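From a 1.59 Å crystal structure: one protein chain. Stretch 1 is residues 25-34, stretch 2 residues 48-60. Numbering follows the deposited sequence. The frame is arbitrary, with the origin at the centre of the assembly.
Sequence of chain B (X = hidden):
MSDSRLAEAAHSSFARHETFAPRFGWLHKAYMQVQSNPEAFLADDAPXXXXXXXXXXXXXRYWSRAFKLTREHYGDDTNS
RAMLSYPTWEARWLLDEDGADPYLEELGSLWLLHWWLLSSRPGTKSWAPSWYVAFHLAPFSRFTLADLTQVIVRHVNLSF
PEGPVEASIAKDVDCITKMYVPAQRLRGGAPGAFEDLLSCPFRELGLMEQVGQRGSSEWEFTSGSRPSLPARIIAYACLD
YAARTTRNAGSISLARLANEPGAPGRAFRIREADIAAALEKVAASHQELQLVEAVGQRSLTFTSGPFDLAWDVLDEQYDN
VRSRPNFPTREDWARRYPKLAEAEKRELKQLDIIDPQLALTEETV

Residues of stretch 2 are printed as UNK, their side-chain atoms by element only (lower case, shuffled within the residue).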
# COMPACT_ATOMS: atom_id res chain seq x y z
N GLY B 25 7.42 -3.53 -0.36
CA GLY B 25 8.89 -3.39 -0.54
C GLY B 25 9.59 -4.73 -0.44
O GLY B 25 10.55 -4.99 -1.18
N TRP B 26 9.09 -5.61 0.44
CA TRP B 26 9.72 -6.94 0.58
C TRP B 26 9.51 -7.81 -0.64
O TRP B 26 10.45 -8.52 -1.07
CB TRP B 26 9.16 -7.64 1.80
CG TRP B 26 9.68 -7.07 3.10
CD1 TRP B 26 10.50 -5.99 3.29
CD2 TRP B 26 9.41 -7.63 4.45
NE1 TRP B 26 10.75 -5.80 4.67
CE2 TRP B 26 10.09 -6.76 5.40
CE3 TRP B 26 8.65 -8.69 4.93
CZ2 TRP B 26 10.11 -7.01 6.77
CZ3 TRP B 26 8.63 -8.91 6.32
CH2 TRP B 26 9.32 -8.09 7.21
N LEU B 27 8.29 -7.79 -1.22
CA LEU B 27 8.02 -8.65 -2.39
C LEU B 27 8.89 -8.14 -3.57
O LEU B 27 9.49 -8.88 -4.30
CB LEU B 27 6.57 -8.58 -2.76
CG LEU B 27 5.63 -9.08 -1.66
CD1 LEU B 27 4.21 -9.02 -2.22
CD2 LEU B 27 6.03 -10.50 -1.15
N HIS B 28 8.88 -6.83 -3.73
CA HIS B 28 9.60 -6.19 -4.85
C HIS B 28 11.10 -6.37 -4.85
O HIS B 28 11.70 -6.87 -5.84
CB HIS B 28 9.24 -4.70 -4.88
CG HIS B 28 10.00 -3.88 -5.89
ND1 HIS B 28 9.69 -3.90 -7.21
CD2 HIS B 28 11.04 -2.96 -5.73
CE1 HIS B 28 10.53 -3.04 -7.88
NE2 HIS B 28 11.34 -2.45 -6.97
N LYS B 29 11.69 -6.02 -3.70
CA LYS B 29 13.17 -6.18 -3.56
C LYS B 29 13.61 -7.64 -3.54
O LYS B 29 14.68 -7.92 -4.07
CB LYS B 29 13.68 -5.51 -2.30
CG LYS B 29 13.55 -4.01 -2.41
CD LYS B 29 14.22 -3.24 -1.29
CE LYS B 29 13.44 -3.31 0.01
NZ LYS B 29 14.36 -3.12 1.16
N ALA B 30 12.80 -8.55 -2.97
CA ALA B 30 13.13 -9.99 -3.06
C ALA B 30 13.22 -10.43 -4.54
O ALA B 30 14.20 -11.08 -4.94
CB ALA B 30 12.15 -10.83 -2.24
N TYR B 31 12.23 -10.05 -5.35
CA TYR B 31 12.22 -10.41 -6.76
C TYR B 31 13.48 -9.94 -7.47
O TYR B 31 14.13 -10.66 -8.19
CB TYR B 31 10.96 -9.88 -7.45
CG TYR B 31 11.02 -10.16 -8.97
CD1 TYR B 31 10.91 -11.42 -9.49
CD2 TYR B 31 11.25 -9.09 -9.87
CE1 TYR B 31 11.01 -11.69 -10.85
CE2 TYR B 31 11.37 -9.36 -11.27
CZ TYR B 31 11.22 -10.64 -11.74
OH TYR B 31 11.29 -10.86 -13.08
N MET B 32 13.79 -8.68 -7.23
CA MET B 32 14.90 -8.00 -7.96
C MET B 32 16.24 -8.67 -7.62
O MET B 32 17.13 -8.84 -8.45
CB MET B 32 14.96 -6.49 -7.67
CG MET B 32 13.84 -5.62 -8.23
SD MET B 32 13.47 -5.95 -9.98
CE MET B 32 14.98 -5.29 -10.72
N GLN B 33 16.38 -9.05 -6.36
CA GLN B 33 17.61 -9.73 -5.87
C GLN B 33 17.74 -11.21 -6.25
O GLN B 33 18.79 -11.62 -6.75
CB GLN B 33 17.67 -9.63 -4.34
CG GLN B 33 18.03 -8.28 -3.76
CD GLN B 33 19.52 -8.10 -3.63
OE1 GLN B 33 20.14 -8.71 -2.76
NE2 GLN B 33 20.10 -7.30 -4.50
N VAL B 34 16.67 -12.01 -6.08
CA VAL B 34 16.71 -13.46 -6.36
C VAL B 34 16.86 -13.74 -7.85
O VAL B 34 17.22 -14.82 -8.22
CB VAL B 34 15.48 -14.19 -5.73
CG1 VAL B 34 14.22 -13.94 -6.54
CG2 VAL B 34 15.74 -15.68 -5.60
N UNK B 48 21.96 -5.58 4.32
CA UNK B 48 22.25 -4.40 3.53
C UNK B 48 21.76 -4.55 2.10
O UNK B 48 21.24 -3.59 1.55
c UNK B 48 23.77 -4.09 3.59
c UNK B 48 24.06 -3.51 4.97
c UNK B 48 24.20 -3.14 2.49
N UNK B 49 21.93 -5.72 1.50
CA UNK B 49 21.64 -5.91 0.08
C UNK B 49 20.13 -5.90 -0.13
O UNK B 49 19.67 -5.37 -1.13
o UNK B 49 24.59 -8.88 -0.94
c UNK B 49 23.86 -6.64 -0.58
c UNK B 49 22.41 -7.10 -0.49
c UNK B 49 24.88 -7.70 -0.92
n UNK B 49 26.10 -7.27 -1.16
N UNK B 50 19.39 -6.49 0.80
CA UNK B 50 17.92 -6.57 0.69
C UNK B 50 17.30 -5.29 1.27
O UNK B 50 16.09 -5.05 1.12
c UNK B 50 17.55 -10.22 2.09
c UNK B 50 17.19 -9.56 -0.31
c UNK B 50 17.81 -9.19 1.01
c UNK B 50 17.36 -7.80 1.45
N UNK B 51 18.09 -4.51 1.98
CA UNK B 51 17.61 -3.32 2.66
C UNK B 51 16.61 -3.60 3.75
O UNK B 51 15.61 -2.88 3.87
N UNK B 52 16.86 -4.61 4.55
CA UNK B 52 16.02 -4.97 5.70
C UNK B 52 16.91 -5.22 6.92
O UNK B 52 18.14 -5.42 6.81
c UNK B 52 15.12 -6.22 5.38
c UNK B 52 14.33 -5.97 4.09
c UNK B 52 15.96 -7.50 5.17
N UNK B 53 16.27 -5.21 8.08
CA UNK B 53 16.94 -5.55 9.32
C UNK B 53 17.31 -7.04 9.38
O UNK B 53 16.70 -7.86 8.75
N UNK B 54 18.37 -7.33 10.17
CA UNK B 54 18.77 -8.71 10.39
C UNK B 54 17.57 -9.65 10.76
O UNK B 54 17.45 -10.78 10.23
c UNK B 54 20.60 -10.01 11.74
c UNK B 54 19.95 -8.69 11.40
c UNK B 54 22.81 -10.51 10.57
c UNK B 54 21.30 -10.63 10.53
n UNK B 54 23.32 -9.34 11.36
N UNK B 55 16.66 -9.16 11.63
CA UNK B 55 15.55 -10.02 12.08
C UNK B 55 14.43 -10.08 11.05
O UNK B 55 13.47 -10.78 11.26
n UNK B 55 13.44 -7.93 14.19
c UNK B 55 14.46 -8.19 13.40
c UNK B 55 15.00 -9.58 13.44
o UNK B 55 14.94 -7.34 12.65
N UNK B 56 14.60 -9.36 9.93
CA UNK B 56 13.58 -9.37 8.84
C UNK B 56 13.93 -10.24 7.62
O UNK B 56 13.06 -10.54 6.78
c UNK B 56 13.30 -7.93 8.38
c UNK B 56 12.46 -4.54 10.40
s UNK B 56 12.85 -5.36 8.86
c UNK B 56 12.73 -7.07 9.46
N UNK B 57 15.19 -10.72 7.56
CA UNK B 57 15.61 -11.49 6.38
C UNK B 57 14.76 -12.73 6.13
O UNK B 57 14.30 -12.99 5.01
c UNK B 57 17.50 -12.68 5.20
c UNK B 57 17.98 -10.51 6.49
c UNK B 57 17.12 -11.81 6.40
N UNK B 58 14.59 -13.53 7.16
CA UNK B 58 13.83 -14.75 7.01
C UNK B 58 12.35 -14.50 6.66
O UNK B 58 11.79 -15.17 5.80
o UNK B 58 13.29 -20.92 6.48
c UNK B 58 13.97 -15.67 8.23
c UNK B 58 12.26 -18.91 7.22
c UNK B 58 14.82 -17.83 7.44
c UNK B 58 12.43 -17.60 7.69
c UNK B 58 14.66 -19.08 6.99
c UNK B 58 13.74 -17.06 7.79
c UNK B 58 13.40 -19.62 6.89
N UNK B 59 11.75 -13.53 7.34
CA UNK B 59 10.35 -13.18 7.04
C UNK B 59 10.20 -12.78 5.57
O UNK B 59 9.26 -13.18 4.90
c UNK B 59 9.86 -12.08 7.97
N UNK B 60 11.15 -12.01 5.06
CA UNK B 60 11.12 -11.60 3.64
C UNK B 60 11.22 -12.83 2.70
O UNK B 60 10.45 -12.95 1.74
c UNK B 60 12.26 -10.62 3.38
s UNK B 60 13.81 -9.09 1.77
c UNK B 60 13.34 -7.94 0.50
c UNK B 60 12.35 -10.10 1.94
O HOH W 1 9.34 -11.12 0.09

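Position 48 carries three side-chain carbons, one of them bonded to the other two. Branching at the first atom means valine; Val48 lies out of reach of stretch 1. At position 49 three carbons run in a chain, the third carrying one oxygen and one nitrogen, a terminal amide one methylene longer than asparagine's. This is glutamine, and the CB of Gln49 lies 3.6 Å from OE1 of Gln33.

Position 50 has four carbons forked at the second, the pattern of leucine. The CA-to-CB bond of Leu50 points sideways, but the end of the side chain comes nearer, bringing CD2 within 3.8 Å of CG of Gln33.

Position 51 has no side-chain atoms and is glycine. Its phi of 63° by itself favours this residue as the chain leaves the helix, and an ideal CB would clash with NZ of Lys29 at 2.8 Å. Position 52 again shows one carbon carrying two more, hence valine. Val52 points toward stretch 1, and its CG1 lies 3.6 Å from NE1 of Trp26, oblique to the ring.

No side-chain atom is present at position 53, another glycine, which makes no contact with stretch 1. At position 54 four carbons in a row end in nitrogen: lysine, also out of reach. Two carbons, the second carrying oxygen and nitrogen, identify position 55 as asparagine. The OD1 of Asn55 would crowd an ideal CB on Gly53, at 3.2 Å.

Position 56 has an unbranched chain of two carbons, a sulfur and a final carbon, which is methionine. The CB of Met56 packs 3.7 Å from CZ2 of Trp26, while SD sits at the edge of the six-membered ring, 5.2 Å from its centroid and 78° off the normal. That sulfur also accepts a weak hydrogen bond from the backbone N of Gly53, N to SD 3.5 Å.

Position 57 repeats the three-carbon fork of valine; Val57 points away. Position 58 has one carbon followed by a six-carbon ring bearing oxygen: tyrosine, out of reach. A single carbon makes position 59 alanine, with CB of Ala59 3.8 Å from CZ3 of Trp26.

At position 60 the sequence of two carbons, sulfur and carbon recurs, so this too is methionine. All three chi angles of Met60 are t, and the extended chain carries CE to 3.3 Å from O of Trp26 and 3.7 Å from CB of Lys29.

The contact buries 528 Å² and is mainly apolar. Trp26 contributes most: CB of Met60 and O of Met56 lie over one ring face, with further packing from Val52 and Ala59. The direct hydrogen bond across the stretches runs from NZ of Lys29 to O of Leu50 (2.6 Å); NZ also lies 3.0 Å from O of Gly51, but the angle is poor. A water adds a bridge, donating to O of Met60 at 2.7 Å and weakly to O of Trp26 at 3.1 Å.

Stretch 2 (48-60) VQLGVGKNMVYAM
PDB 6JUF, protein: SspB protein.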